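Long-range contacts in protein angel homolog 2 (Homo sapiens, PDB 6RW0), which acts as a 2',3'-cyclic phosphatase of the CCR4 deadenylase family and probably binds the 3' untranslated regions of messenger RNAs: residues A[151-156]-A[173-178]; A[238-243]-A[361-366]; A[337-342]-A[392-397]. All coordinates share one frame; numbering follows the deposited sequence.

Overall arrangement
All three contacts involve the same mixed beta sheet of the endonuclease/exonuclease/phosphatase fold. Interaction 1 pairs two of its strands without touching the others, its nearest atoms about 11 Å from interaction 2 and about 15 Å from interaction 3. A potassium ion lies about 9 Å from the side chain of Asn-154. Interaction 2 lies nearer a metal: the side chain of Asn-238 is about 7 Å from the bound magnesium ion, too far for a direct ligand. Interaction 3, centred 13 Å from the centre of interaction 2, ties this sheet to strand 390-395 of the other sheet. The two touch: Ile-366 O and Val-339 N, 2.9 Å apart, probably hydrogen-bond, and His-342 packs on Pro-241 and Tyr-365.

Interaction 1 (A[151-156]-A[173-178]); sequences LSVNPV and LVLLLQ
Val-153 lays CG1 against CD2 of Leu-175, 3.8 Å away, the two side chains lying side by side and pointing the same way from a non-hydrogen-bonded antiparallel pair. The other such pair joins Pro-155 to Leu-173, whose CD1 reaches to 3.7 Å from Pro-155 CA and also touches CG1 of Val-153. The opposite face of the sheet carries the amide of Asn-154. Its CG stands anti to the carbonyl carbon, beside the backbone N (chi1 -51°), and ND2 gives one hydrogen across the contact to Val-174 O at 3.1 Å. The other goes to Ser-152 OG of the same strand at 3.0 Å, in a nearly straight bond (173°). Both acceptors lie close to the amide plane, so the group is fixed in rotation; ND2 itself sits above the plane of the Val-174 carbonyl, which also takes a weak bond from Asn-154 N. An alanine here would probably leave Ser-152 OG without its amide donor and Val-174 O with the weak backbone bond as its remaining link to this strand. At the far end Leu-151 N bonds Leu-176 O at 2.8 Å, and Ser-152 N adds a weak bond to the same oxygen. Leu-151 points toward the partner strand, where its CD1 touches CD2 of Leu-176 at 3.9 Å and its branches rest on CB of Gln-178. The amide of Gln-178 bonds Cys-186 O. Leu-173 and Leu-175 face Ile-141 of strand 137-144, in the other sheet, whereas Asn-154 and Val-174 face helix 203-220. Leu-151 and Ser-152, both opposite Leu-176, make a classic beta bulge, here in an antiparallel pair that belongs to the sheet sandwich of the DNase I-like fold.

Interaction 2 (A[238-243]-A[361-366]); sequences NSVPGS and ITVDYI
The loop from Asn-238 to Pro-241 runs at 90° to residues 361-365, and the closest CA pair is Asn-238 and Val-363, 4.8 Å apart. Two CA-H...O contacts join the two segments just beyond: Val-363 CA points almost straight at Ser-239 O, and Val-240 CA approaches Thr-362 O at 3.4 Å. Tyr-365 supplies the one hydrogen bond between the segments, giving its OH proton to Ser-239 O at 2.7 Å. That oxygen lies in the ring plane, at the edge. Pro-241 crowds the same hydroxyl, its CD 3.3 Å from OH; the side chains of Pro-241 and Thr-362 cross at about a right angle, CG touching CG2. Val-240 CG1, set anti to the carbonyl carbon (chi1 -53°), meets CD1 of Ile-361 at 3.9 Å, these two side chains again crossing roughly perpendicularly. Beyond the proline, a type II turn closes with Val-240 O taking both N and OG of Ser-243. Ser-243 is the N-cap of helix 244-251 and also bonds Tyr-246 N. Asn-238, whose side chain is about 7 Å from the magnesium ion, directs ND2 to Leu-196 O, while Asp-364 bonds His-418, a pairing consistent with the Asp-His element of DNase I-like enzymes. Ser-239 O and Thr-362 O, two acceptors, stand only 3.4 Å apart. The short tyrosine bond and the two CA-H contacts, one to each oxygen, probably offset their repulsion, so the loop is held on residues 361-365 by Ser-239 O, which takes the tyrosine O-H and one CA-H, with apolar packing beside it.

Interaction 3 (A[337-342]-A[392-397]); sequences SSVYSH and LARLSL
Tyr-340 is clamped between two aliphatic branches: Leu-397 CD1 stands over one ring face, 3.7 Å from the centroid in a CH-pi contact, and Val-339 CG1 lies toward the rim of the opposite face. Leu-397 crosses the tyrosine at about a right angle. Arg-394 instead slides past Tyr-340 in the opposite direction, guanidinium and ring planes 19° apart, with CD 3.9 Å from Tyr-340 CD1. Its CG occupies the crowded position between backbone N and carbonyl carbon (chi1 62°), beyond which the chain is extended to NE. At its end NH1 bonds Val-339 O at 2.8 Å, the oxygen lying at the edge of the guanidinium; NE forms a salt bridge with Glu-21. CB of Arg-394 also packs on Val-339 CG1, 3.6 Å away. At the other end of the ring, Tyr-340 OH bonds Leu-395 O at 2.7 Å and also Leu-422 N. Leu-395 O is in turn held by Arg-18. The buried tyrosine hydroxyl and the charged arginine are thus both satisfied, and strand 390-395 and the residues after it are joined to the loop after strand 336-338 by hydrogen bonds flanking apolar packing.

Interaction 1 (A[151-156]-A[173-178])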
ATOM      1  N   LEU A 151     -13.539 -14.378  -6.219  1.00 16.63           N
ATOM      2  CA  LEU A 151     -13.054 -15.649  -6.738  1.00 18.31           C
ATOM      3  C   LEU A 151     -12.077 -16.333  -5.785  1.00 18.56           C
ATOM      4  O   LEU A 151     -12.119 -17.560  -5.637  1.00 21.57           O
ATOM      5  CB  LEU A 151     -12.388 -15.452  -8.102  1.00 18.33           C
ATOM      6  CG  LEU A 151     -13.304 -14.859  -9.174  1.00 17.48           C
ATOM      7  CD1 LEU A 151     -12.560 -14.736 -10.490  1.00 21.17           C
ATOM      8  CD2 LEU A 151     -14.539 -15.714  -9.341  1.00 20.38           C
ATOM      9  N   SER A 152     -11.180 -15.577  -5.157  1.00 18.13           N
ATOM     10  CA  SER A 152     -10.239 -16.179  -4.226  1.00 16.55           C
ATOM     11  C   SER A 152      -9.673 -15.135  -3.276  1.00 15.40           C
ATOM     12  O   SER A 152      -9.595 -13.944  -3.596  1.00 16.10           O
ATOM     13  CB  SER A 152      -9.093 -16.891  -4.954  1.00 19.00           C
ATOM     14  OG  SER A 152      -8.313 -15.984  -5.700  1.00 20.97           O
ATOM     15  N   VAL A 153      -9.274 -15.624  -2.104  1.00 16.91           N
ATOM     16  CA  VAL A 153      -8.642 -14.833  -1.056  1.00 15.53           C
ATOM     17  C   VAL A 153      -7.279 -15.450  -0.790  1.00 15.37           C
ATOM     18  O   VAL A 153      -7.180 -16.648  -0.496  1.00 17.98           O
ATOM     19  CB  VAL A 153      -9.496 -14.837   0.224  1.00 16.53           C
ATOM     20  CG1 VAL A 153      -8.834 -13.959   1.294  1.00 17.59           C
ATOM     21  CG2 VAL A 153     -10.914 -14.392  -0.078  1.00 19.68           C
ATOM     22  N   ASN A 154      -6.232 -14.631  -0.862  1.00 15.08           N
ATOM     23  CA  ASN A 154      -4.854 -15.118  -0.895  1.00 13.69           C
ATOM     24  C   ASN A 154      -4.013 -14.296   0.064  1.00 14.72           C
ATOM     25  O   ASN A 154      -3.391 -13.297  -0.327  1.00 14.24           O
ATOM     26  CB  ASN A 154      -4.338 -15.072  -2.327  1.00 16.05           C
ATOM     27  CG  ASN A 154      -5.297 -15.752  -3.295  1.00 19.56           C
ATOM     28  OD1 ASN A 154      -5.248 -16.960  -3.465  1.00 23.32           O
ATOM     29  ND2 ASN A 154      -6.189 -14.980  -3.903  1.00 21.02           N
ATOM     30  N   PRO A 155      -3.973 -14.683   1.334  1.00 13.45           N
ATOM     31  CA  PRO A 155      -3.142 -13.960   2.301  1.00 12.79           C
ATOM     32  C   PRO A 155      -1.668 -14.239   2.075  1.00 12.16           C
ATOM     33  O   PRO A 155      -1.277 -15.291   1.568  1.00 14.34           O
ATOM     34  CB  PRO A 155      -3.604 -14.527   3.649  1.00 14.21           C
ATOM     35  CG  PRO A 155      -4.008 -15.975   3.324  1.00 15.83           C
ATOM     36  CD  PRO A 155      -4.659 -15.846   1.945  1.00 14.52           C
ATOM     37  N   VAL A 156      -0.832 -13.301   2.519  1.00 13.58           N
ATOM     38  CA  VAL A 156       0.617 -13.440   2.461  1.00 14.34           C
ATOM     39  C   VAL A 156       1.171 -13.092   3.837  1.00 13.27           C
ATOM     40  O   VAL A 156       0.903 -11.999   4.359  1.00 15.42           O
ATOM     41  CB  VAL A 156       1.229 -12.509   1.403  1.00 16.70           C
ATOM     42  CG1 VAL A 156       2.700 -12.789   1.233  1.00 18.57           C
ATOM     43  CG2 VAL A 156       0.510 -12.643   0.063  1.00 18.05           C
ATOM     44  N   LEU A 173      -2.195  -9.076   1.310  1.00 14.02           N
ATOM     45  CA  LEU A 173      -3.445  -9.753   0.986  1.00 12.72           C
ATOM     46  C   LEU A 173      -3.738  -9.509  -0.483  1.00 13.37           C
ATOM     47  O   LEU A 173      -3.574  -8.383  -0.964  1.00 14.72           O
ATOM     48  CB  LEU A 173      -4.598  -9.249   1.855  1.00 13.10           C
ATOM     49  CG  LEU A 173      -5.936  -9.962   1.678  1.00 13.32           C
ATOM     50  CD1 LEU A 173      -5.881 -11.423   2.020  1.00 15.12           C
ATOM     51  CD2 LEU A 173      -6.973  -9.242   2.554  1.00 15.83           C
ATOM     52  N   VAL A 174      -4.129 -10.563  -1.194  1.00 13.09           N
ATOM     53  CA  VAL A 174      -4.423 -10.489  -2.624  1.00 13.81           C
ATOM     54  C   VAL A 174      -5.787 -11.121  -2.845  1.00 14.27           C
ATOM     55  O   VAL A 174      -6.007 -12.279  -2.467  1.00 15.38           O
ATOM     56  CB  VAL A 174      -3.354 -11.201  -3.471  1.00 14.00           C
ATOM     57  CG1 VAL A 174      -3.678 -11.069  -4.946  1.00 16.73           C
ATOM     58  CG2 VAL A 174      -1.961 -10.639  -3.153  1.00 14.95           C
ATOM     59  N   LEU A 175      -6.711 -10.370  -3.435  1.00 14.75           N
ATOM     60  CA  LEU A 175      -8.005 -10.916  -3.809  1.00 14.34           C
ATOM     61  C   LEU A 175      -8.080 -11.013  -5.323  1.00 15.14           C
ATOM     62  O   LEU A 175      -7.515 -10.186  -6.044  1.00 17.11           O
ATOM     63  CB  LEU A 175      -9.173 -10.045  -3.329  1.00 16.28           C
ATOM     64  CG  LEU A 175      -9.302  -9.726  -1.840  1.00 17.96           C
ATOM     65  CD1 LEU A 175     -10.681  -9.123  -1.538  1.00 18.30           C
ATOM     66  CD2 LEU A 175      -9.037 -10.907  -0.939  1.00 18.58           C
ATOM     67  N   LEU A 176      -8.796 -12.016  -5.806  1.00 14.97           N
ATOM     68  CA  LEU A 176      -9.157 -12.093  -7.210  1.00 15.48           C
ATOM     69  C   LEU A 176     -10.662 -11.875  -7.285  1.00 15.19           C
ATOM     70  O   LEU A 176     -11.423 -12.602  -6.637  1.00 16.41           O
ATOM     71  CB  LEU A 176      -8.752 -13.431  -7.810  1.00 17.02           C
ATOM     72  CG  LEU A 176      -8.861 -13.440  -9.335  1.00 18.64           C
ATOM     73  CD1 LEU A 176      -7.867 -12.511 -10.032  1.00 19.53           C
ATOM     74  CD2 LEU A 176      -8.680 -14.865  -9.840  1.00 19.75           C
ATOM     75  N   LEU A 177     -11.059 -10.841  -8.014  1.00 16.91           N
ATOM     76  CA  LEU A 177     -12.461 -10.383  -8.083  1.00 17.51           C
ATOM     77  C   LEU A 177     -13.009 -10.507  -9.502  1.00 18.20           C
ATOM     78  O   LEU A 177     -12.282 -10.260 -10.408  1.00 20.72           O
ATOM     79  CB  LEU A 177     -12.545  -8.916  -7.656  1.00 17.04           C
ATOM     80  CG  LEU A 177     -12.017  -8.571  -6.272  1.00 17.94           C
ATOM     81  CD1 LEU A 177     -12.176  -7.088  -6.020  1.00 20.11           C
ATOM     82  CD2 LEU A 177     -12.728  -9.356  -5.192  1.00 19.69           C
ATOM     83  N   GLN A 178     -14.274 -10.873  -9.646  1.00 19.13           N
ATOM     84  CA  GLN A 178     -14.925 -10.960 -10.962  1.00 17.93           C
ATOM     85  C   GLN A 178     -15.870  -9.762 -11.082  1.00 18.52           C
ATOM     86  O   GLN A 178     -16.804  -9.694 -10.311  1.00 17.48           O
ATOM     87  CB  GLN A 178     -15.691 -12.266 -11.109  1.00 20.32           C
ATOM     88  CG  GLN A 178     -16.317 -12.412 -12.484  1.00 25.08           C
ATOM     89  CD  GLN A 178     -15.283 -12.401 -13.575  1.00 28.78           C
ATOM     90  OE1 GLN A 178     -14.250 -13.024 -13.466  1.00 30.56           O
ATOM     91  NE2 GLN A 178     -15.533 -11.648 -14.622  1.00 33.42           N
TER

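Interaction 2 (A[238-243]-A[361-366])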
ATOM      1  N   ASN A 238       6.301   2.211   2.807  1.00 14.25           N
ATOM      2  CA  ASN A 238       7.350   2.799   3.640  1.00 12.91           C
ATOM      3  C   ASN A 238       8.593   3.101   2.812  1.00 14.57           C
ATOM      4  O   ASN A 238       9.728   2.954   3.267  1.00 15.62           O
ATOM      5  CB  ASN A 238       7.644   1.927   4.852  1.00 13.04           C
ATOM      6  CG  ASN A 238       6.736   2.255   6.024  1.00 13.26           C
ATOM      7  OD1 ASN A 238       6.551   3.421   6.373  1.00 15.60           O
ATOM      8  ND2 ASN A 238       6.151   1.238   6.622  1.00 14.12           N
ATOM      9  N   SER A 239       8.363   3.551   1.581  1.00 14.29           N
ATOM     10  CA  SER A 239       9.428   3.857   0.644  1.00 14.21           C
ATOM     11  C   SER A 239       8.959   5.045  -0.171  1.00 14.49           C
ATOM     12  O   SER A 239       7.765   5.154  -0.471  1.00 15.01           O
ATOM     13  CB  SER A 239       9.672   2.691  -0.311  1.00 14.22           C
ATOM     14  OG  SER A 239      10.035   1.514   0.396  1.00 15.31           O
ATOM     15  N   VAL A 240       9.898   5.913  -0.536  1.00 14.34           N
ATOM     16  CA  VAL A 240       9.549   7.192  -1.150  1.00 15.04           C
ATOM     17  C   VAL A 240       9.721   7.203  -2.664  1.00 14.91           C
ATOM     18  O   VAL A 240      10.403   6.336  -3.233  1.00 15.12           O
ATOM     19  CB  VAL A 240      10.329   8.354  -0.508  1.00 16.16           C
ATOM     20  CG1 VAL A 240      10.153   8.355   1.013  1.00 17.26           C
ATOM     21  CG2 VAL A 240      11.785   8.290  -0.893  1.00 17.21           C
ATOM     22  N   PRO A 241       9.113   8.164  -3.354  1.00 15.48           N
ATOM     23  CA  PRO A 241       9.237   8.210  -4.815  1.00 16.03           C
ATOM     24  C   PRO A 241      10.686   8.327  -5.256  1.00 17.51           C
ATOM     25  O   PRO A 241      11.486   9.065  -4.674  1.00 18.68           O
ATOM     26  CB  PRO A 241       8.413   9.445  -5.199  1.00 15.37           C
ATOM     27  CG  PRO A 241       7.373   9.527  -4.093  1.00 15.52           C
ATOM     28  CD  PRO A 241       8.154   9.175  -2.852  1.00 15.19           C
ATOM     29  N   GLY A 242      11.024   7.565  -6.292  1.00 17.15           N
ATOM     30  CA  GLY A 242      12.362   7.570  -6.826  1.00 19.77           C
ATOM     31  C   GLY A 242      13.354   6.726  -6.067  1.00 17.73           C
ATOM     32  O   GLY A 242      14.508   6.617  -6.501  1.00 19.56           O
ATOM     33  N   SER A 243      12.961   6.144  -4.942  1.00 16.27           N
ATOM     34  CA  SER A 243      13.854   5.259  -4.220  1.00 16.13           C
ATOM     35  C   SER A 243      14.116   4.005  -5.045  1.00 16.27           C
ATOM     36  O   SER A 243      13.361   3.689  -5.970  1.00 15.96           O
ATOM     37  CB  SER A 243      13.222   4.853  -2.894  1.00 15.31           C
ATOM     38  OG  SER A 243      12.017   4.117  -3.070  1.00 15.78           O
ATOM     39  N   ILE A 361       6.154  12.750   3.951  1.00 17.13           N
ATOM     40  CA  ILE A 361       6.673  12.112   2.747  1.00 16.40           C
ATOM     41  C   ILE A 361       5.526  11.365   2.071  1.00 15.23           C
ATOM     42  O   ILE A 361       4.456  11.158   2.654  1.00 16.29           O
ATOM     43  CB  ILE A 361       7.840  11.135   3.050  1.00 17.85           C
ATOM     44  CG1 ILE A 361       7.443  10.147   4.156  1.00 18.10           C
ATOM     45  CG2 ILE A 361       9.140  11.884   3.393  1.00 20.55           C
ATOM     46  CD1 ILE A 361       8.520   9.117   4.497  1.00 19.12           C
ATOM     47  N   THR A 362       5.745  10.947   0.825  1.00 15.28           N
ATOM     48  CA  THR A 362       4.878   9.961   0.186  1.00 16.12           C
ATOM     49  C   THR A 362       5.446   8.578   0.497  1.00 15.47           C
ATOM     50  O   THR A 362       6.608   8.305   0.174  1.00 15.37           O
ATOM     51  CB  THR A 362       4.816  10.147  -1.331  1.00 15.63           C
ATOM     52  OG1 THR A 362       3.934  11.225  -1.680  1.00 15.93           O
ATOM     53  CG2 THR A 362       4.294   8.873  -2.020  1.00 15.95           C
ATOM     54  N   VAL A 363       4.633   7.720   1.128  1.00 14.85           N
ATOM     55  CA  VAL A 363       4.949   6.305   1.305  1.00 14.46           C
ATOM     56  C   VAL A 363       3.802   5.409   0.853  1.00 14.58           C
ATOM     57  O   VAL A 363       3.942   4.184   0.856  1.00 15.03           O
ATOM     58  CB  VAL A 363       5.332   5.960   2.762  1.00 15.80           C
ATOM     59  CG1 VAL A 363       6.652   6.602   3.102  1.00 17.86           C
ATOM     60  CG2 VAL A 363       4.217   6.355   3.732  1.00 18.66           C
ATOM     61  N   ASP A 364       2.662   5.998   0.509  1.00 14.32           N
ATOM     62  CA  ASP A 364       1.479   5.255   0.085  1.00 14.79           C
ATOM     63  C   ASP A 364       1.306   5.384  -1.420  1.00 13.19           C
ATOM     64  O   ASP A 364       1.569   6.446  -1.989  1.00 14.53           O
ATOM     65  CB  ASP A 364       0.227   5.813   0.759  1.00 15.12           C
ATOM     66  CG  ASP A 364       0.317   5.783   2.265  1.00 17.51           C
ATOM     67  OD1 ASP A 364       0.128   4.694   2.844  1.00 19.53           O
ATOM     68  OD2 ASP A 364       0.610   6.838   2.882  1.00 17.13           O
ATOM     69  N   TYR A 365       0.852   4.299  -2.059  1.00 13.88           N
ATOM     70  CA  TYR A 365       0.726   4.248  -3.508  1.00 12.47           C
ATOM     71  C   TYR A 365      -0.495   3.449  -3.931  1.00 14.07           C
ATOM     72  O   TYR A 365      -0.942   2.533  -3.236  1.00 14.50           O
ATOM     73  CB  TYR A 365       1.957   3.557  -4.136  1.00 14.15           C
ATOM     74  CG  TYR A 365       3.251   4.236  -3.775  1.00 13.88           C
ATOM     75  CD1 TYR A 365       3.734   5.271  -4.548  1.00 14.01           C
ATOM     76  CD2 TYR A 365       3.968   3.879  -2.639  1.00 13.44           C
ATOM     77  CE1 TYR A 365       4.902   5.929  -4.225  1.00 14.09           C
ATOM     78  CE2 TYR A 365       5.140   4.538  -2.305  1.00 14.82           C
ATOM     79  CZ  TYR A 365       5.593   5.566  -3.095  1.00 15.03           C
ATOM     80  OH  TYR A 365       6.743   6.220  -2.756  1.00 16.70           O
ATOM     81  N   ILE A 366      -0.997   3.775  -5.124  1.00 14.16           N
ATOM     82  CA  ILE A 366      -1.842   2.875  -5.902  1.00 15.05           C
ATOM     83  C   ILE A 366      -1.102   2.631  -7.211  1.00 14.46           C
ATOM     84  O   ILE A 366      -0.925   3.559  -8.013  1.00 15.89           O
ATOM     85  CB  ILE A 366      -3.245   3.438  -6.162  1.00 15.01           C
ATOM     86  CG1 ILE A 366      -4.005   3.703  -4.859  1.00 16.04           C
ATOM     87  CG2 ILE A 366      -4.031   2.428  -7.005  1.00 16.17           C
ATOM     88  CD1 ILE A 366      -5.331   4.452  -5.020  1.00 17.15           C
TER

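Interaction 3 (A[337-342]-A[392-397])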
ATOM      1  N   SER A 337       2.053   1.206 -13.489  1.00 17.41           N
ATOM      2  CA  SER A 337       2.134   2.648 -13.372  1.00 17.90           C
ATOM      3  C   SER A 337       1.646   3.050 -11.992  1.00 16.70           C
ATOM      4  O   SER A 337       0.948   2.296 -11.315  1.00 17.35           O
ATOM      5  CB  SER A 337       1.248   3.318 -14.423  1.00 20.07           C
ATOM      6  OG  SER A 337       1.773   3.131 -15.725  1.00 23.34           O
ATOM      7  N   SER A 338       2.020   4.255 -11.582  1.00 17.53           N
ATOM      8  CA  SER A 338       1.560   4.834 -10.331  1.00 16.18           C
ATOM      9  C   SER A 338       0.434   5.811 -10.632  1.00 15.80           C
ATOM     10  O   SER A 338       0.531   6.616 -11.563  1.00 17.83           O
ATOM     11  CB  SER A 338       2.700   5.573  -9.631  1.00 17.52           C
ATOM     12  OG  SER A 338       2.229   6.323  -8.520  1.00 16.88           O
ATOM     13  N   VAL A 339      -0.629   5.761  -9.831  1.00 16.54           N
ATOM     14  CA  VAL A 339      -1.725   6.711 -10.004  1.00 17.40           C
ATOM     15  C   VAL A 339      -1.220   8.144  -9.885  1.00 16.70           C
ATOM     16  O   VAL A 339      -1.567   9.012 -10.694  1.00 18.11           O
ATOM     17  CB  VAL A 339      -2.865   6.430  -9.008  1.00 16.52           C
ATOM     18  CG1 VAL A 339      -3.828   7.629  -8.926  1.00 17.17           C
ATOM     19  CG2 VAL A 339      -3.600   5.169  -9.420  1.00 17.69           C
ATOM     20  N   TYR A 340      -0.417   8.415  -8.862  1.00 16.14           N
ATOM     21  CA  TYR A 340       0.085   9.749  -8.584  1.00 15.46           C
ATOM     22  C   TYR A 340       1.474   9.958  -9.164  1.00 16.51           C
ATOM     23  O   TYR A 340       2.262   9.020  -9.305  1.00 17.60           O
ATOM     24  CB  TYR A 340       0.086   9.972  -7.081  1.00 16.18           C
ATOM     25  CG  TYR A 340      -1.309  10.004  -6.503  1.00 14.90           C
ATOM     26  CD1 TYR A 340      -2.046  11.168  -6.516  1.00 15.54           C
ATOM     27  CD2 TYR A 340      -1.898   8.871  -5.975  1.00 16.10           C
ATOM     28  CE1 TYR A 340      -3.324  11.216  -5.984  1.00 16.04           C
ATOM     29  CE2 TYR A 340      -3.182   8.903  -5.460  1.00 15.66           C
ATOM     30  CZ  TYR A 340      -3.890  10.078  -5.462  1.00 15.25           C
ATOM     31  OH  TYR A 340      -5.158  10.093  -4.923  1.00 17.18           O
ATOM     32  N   SER A 341       1.750  11.212  -9.536  1.00 18.16           N
ATOM     33  CA  SER A 341       3.021  11.588 -10.140  1.00 18.19           C
ATOM     34  C   SER A 341       4.026  12.156  -9.141  1.00 17.62           C
ATOM     35  O   SER A 341       5.191  12.353  -9.507  1.00 20.10           O
ATOM     36  CB  SER A 341       2.785  12.593 -11.272  1.00 25.13           C
ATOM     37  OG  SER A 341       2.325  13.816 -10.742  1.00 34.72           O
ATOM     38  N   HIS A 342       3.619  12.406  -7.897  1.00 16.96           N
ATOM     39  CA  HIS A 342       4.479  12.645  -6.744  1.00 17.22           C
ATOM     40  C   HIS A 342       4.992  14.078  -6.625  1.00 16.88           C
ATOM     41  O   HIS A 342       5.554  14.418  -5.585  1.00 17.13           O
ATOM     42  CB  HIS A 342       5.663  11.658  -6.650  1.00 16.80           C
ATOM     43  CG  HIS A 342       5.259  10.241  -6.899  1.00 15.81           C
ATOM     44  ND1 HIS A 342       4.258   9.625  -6.183  1.00 16.06           N
ATOM     45  CD2 HIS A 342       5.690   9.333  -7.804  1.00 17.80           C
ATOM     46  CE1 HIS A 342       4.098   8.392  -6.631  1.00 17.46           C
ATOM     47  NE2 HIS A 342       4.943   8.197  -7.626  1.00 18.00           N
ATOM     48  N   LEU A 392      -8.821   7.072 -15.128  1.00 19.20           N
ATOM     49  CA  LEU A 392      -9.735   8.142 -15.508  1.00 20.42           C
ATOM     50  C   LEU A 392      -9.553   9.391 -14.654  1.00 20.10           C
ATOM     51  O   LEU A 392      -9.646  10.513 -15.168  1.00 23.59           O
ATOM     52  CB  LEU A 392     -11.177   7.658 -15.360  1.00 20.74           C
ATOM     53  CG  LEU A 392     -11.622   6.472 -16.211  1.00 23.83           C
ATOM     54  CD1 LEU A 392     -13.061   6.088 -15.851  1.00 27.71           C
ATOM     55  CD2 LEU A 392     -11.501   6.821 -17.684  1.00 27.97           C
ATOM     56  N   ALA A 393      -9.315   9.221 -13.355  1.00 20.01           N
ATOM     57  CA  ALA A 393      -9.249  10.352 -12.441  1.00 21.34           C
ATOM     58  C   ALA A 393      -8.558   9.926 -11.156  1.00 19.68           C
ATOM     59  O   ALA A 393      -8.500   8.741 -10.816  1.00 18.33           O
ATOM     60  CB  ALA A 393     -10.651  10.871 -12.109  1.00 23.55           C
ATOM     61  N   ARG A 394      -8.047  10.919 -10.432  1.00 19.69           N
ATOM     62  CA  ARG A 394      -7.442  10.692  -9.129  1.00 19.16           C
ATOM     63  C   ARG A 394      -7.782  11.867  -8.224  1.00 18.34           C
ATOM     64  O   ARG A 394      -8.045  12.977  -8.693  1.00 21.15           O
ATOM     65  CB  ARG A 394      -5.923  10.537  -9.225  1.00 21.27           C
ATOM     66  CG  ARG A 394      -5.224  11.767  -9.749  1.00 22.68           C
ATOM     67  CD  ARG A 394      -3.757  11.493 -10.043  1.00 25.37           C
ATOM     68  NE  ARG A 394      -3.182  12.692 -10.637  1.00 29.93           N
ATOM     69  CZ  ARG A 394      -2.170  12.713 -11.493  1.00 34.45           C
ATOM     70  NH1 ARG A 394      -1.576  11.590 -11.871  1.00 33.38           N
ATOM     71  NH2 ARG A 394      -1.753  13.878 -11.969  1.00 38.69           N
ATOM     72  N   LEU A 395      -7.771  11.615  -6.917  1.00 18.40           N
ATOM     73  CA  LEU A 395      -8.067  12.652  -5.927  1.00 17.86           C
ATOM     74  C   LEU A 395      -6.752  13.298  -5.515  1.00 16.27           C
ATOM     75  O   LEU A 395      -5.915  12.660  -4.870  1.00 17.30           O
ATOM     76  CB  LEU A 395      -8.763  12.060  -4.708  1.00 19.24           C
ATOM     77  CG  LEU A 395      -9.214  13.089  -3.662  1.00 20.30           C
ATOM     78  CD1 LEU A 395     -10.339  13.909  -4.256  1.00 23.88           C
ATOM     79  CD2 LEU A 395      -9.632  12.428  -2.373  1.00 22.14           C
ATOM     80  N   SER A 396      -6.580  14.573  -5.844  1.00 17.64           N
ATOM     81  CA  SER A 396      -5.267  15.189  -5.698  1.00 17.57           C
ATOM     82  C   SER A 396      -4.801  15.190  -4.243  1.00 17.86           C
ATOM     83  O   SER A 396      -5.597  15.278  -3.301  1.00 18.62           O
ATOM     84  CB  SER A 396      -5.284  16.604  -6.269  1.00 20.24           C
ATOM     85  OG  SER A 396      -6.162  17.447  -5.554  1.00 21.20           O
ATOM     86  N   LEU A 397      -3.484  15.110  -4.051  1.00 17.60           N
ATOM     87  CA  LEU A 397      -2.814  15.037  -2.736  1.00 16.58           C
ATOM     88  C   LEU A 397      -2.449  16.467  -2.301  1.00 19.06           C
ATOM     89  O   LEU A 397      -2.910  17.405  -2.910  1.00 18.95           O
ATOM     90  CB  LEU A 397      -1.627  14.071  -2.903  1.00 16.72           C
ATOM     91  CG  LEU A 397      -1.987  12.597  -2.779  1.00 16.50           C
ATOM     92  CD1 LEU A 397      -0.801  11.748  -3.188  1.00 17.43           C
ATOM     93  CD2 LEU A 397      -2.420  12.254  -1.372  1.00 19.64           C
TER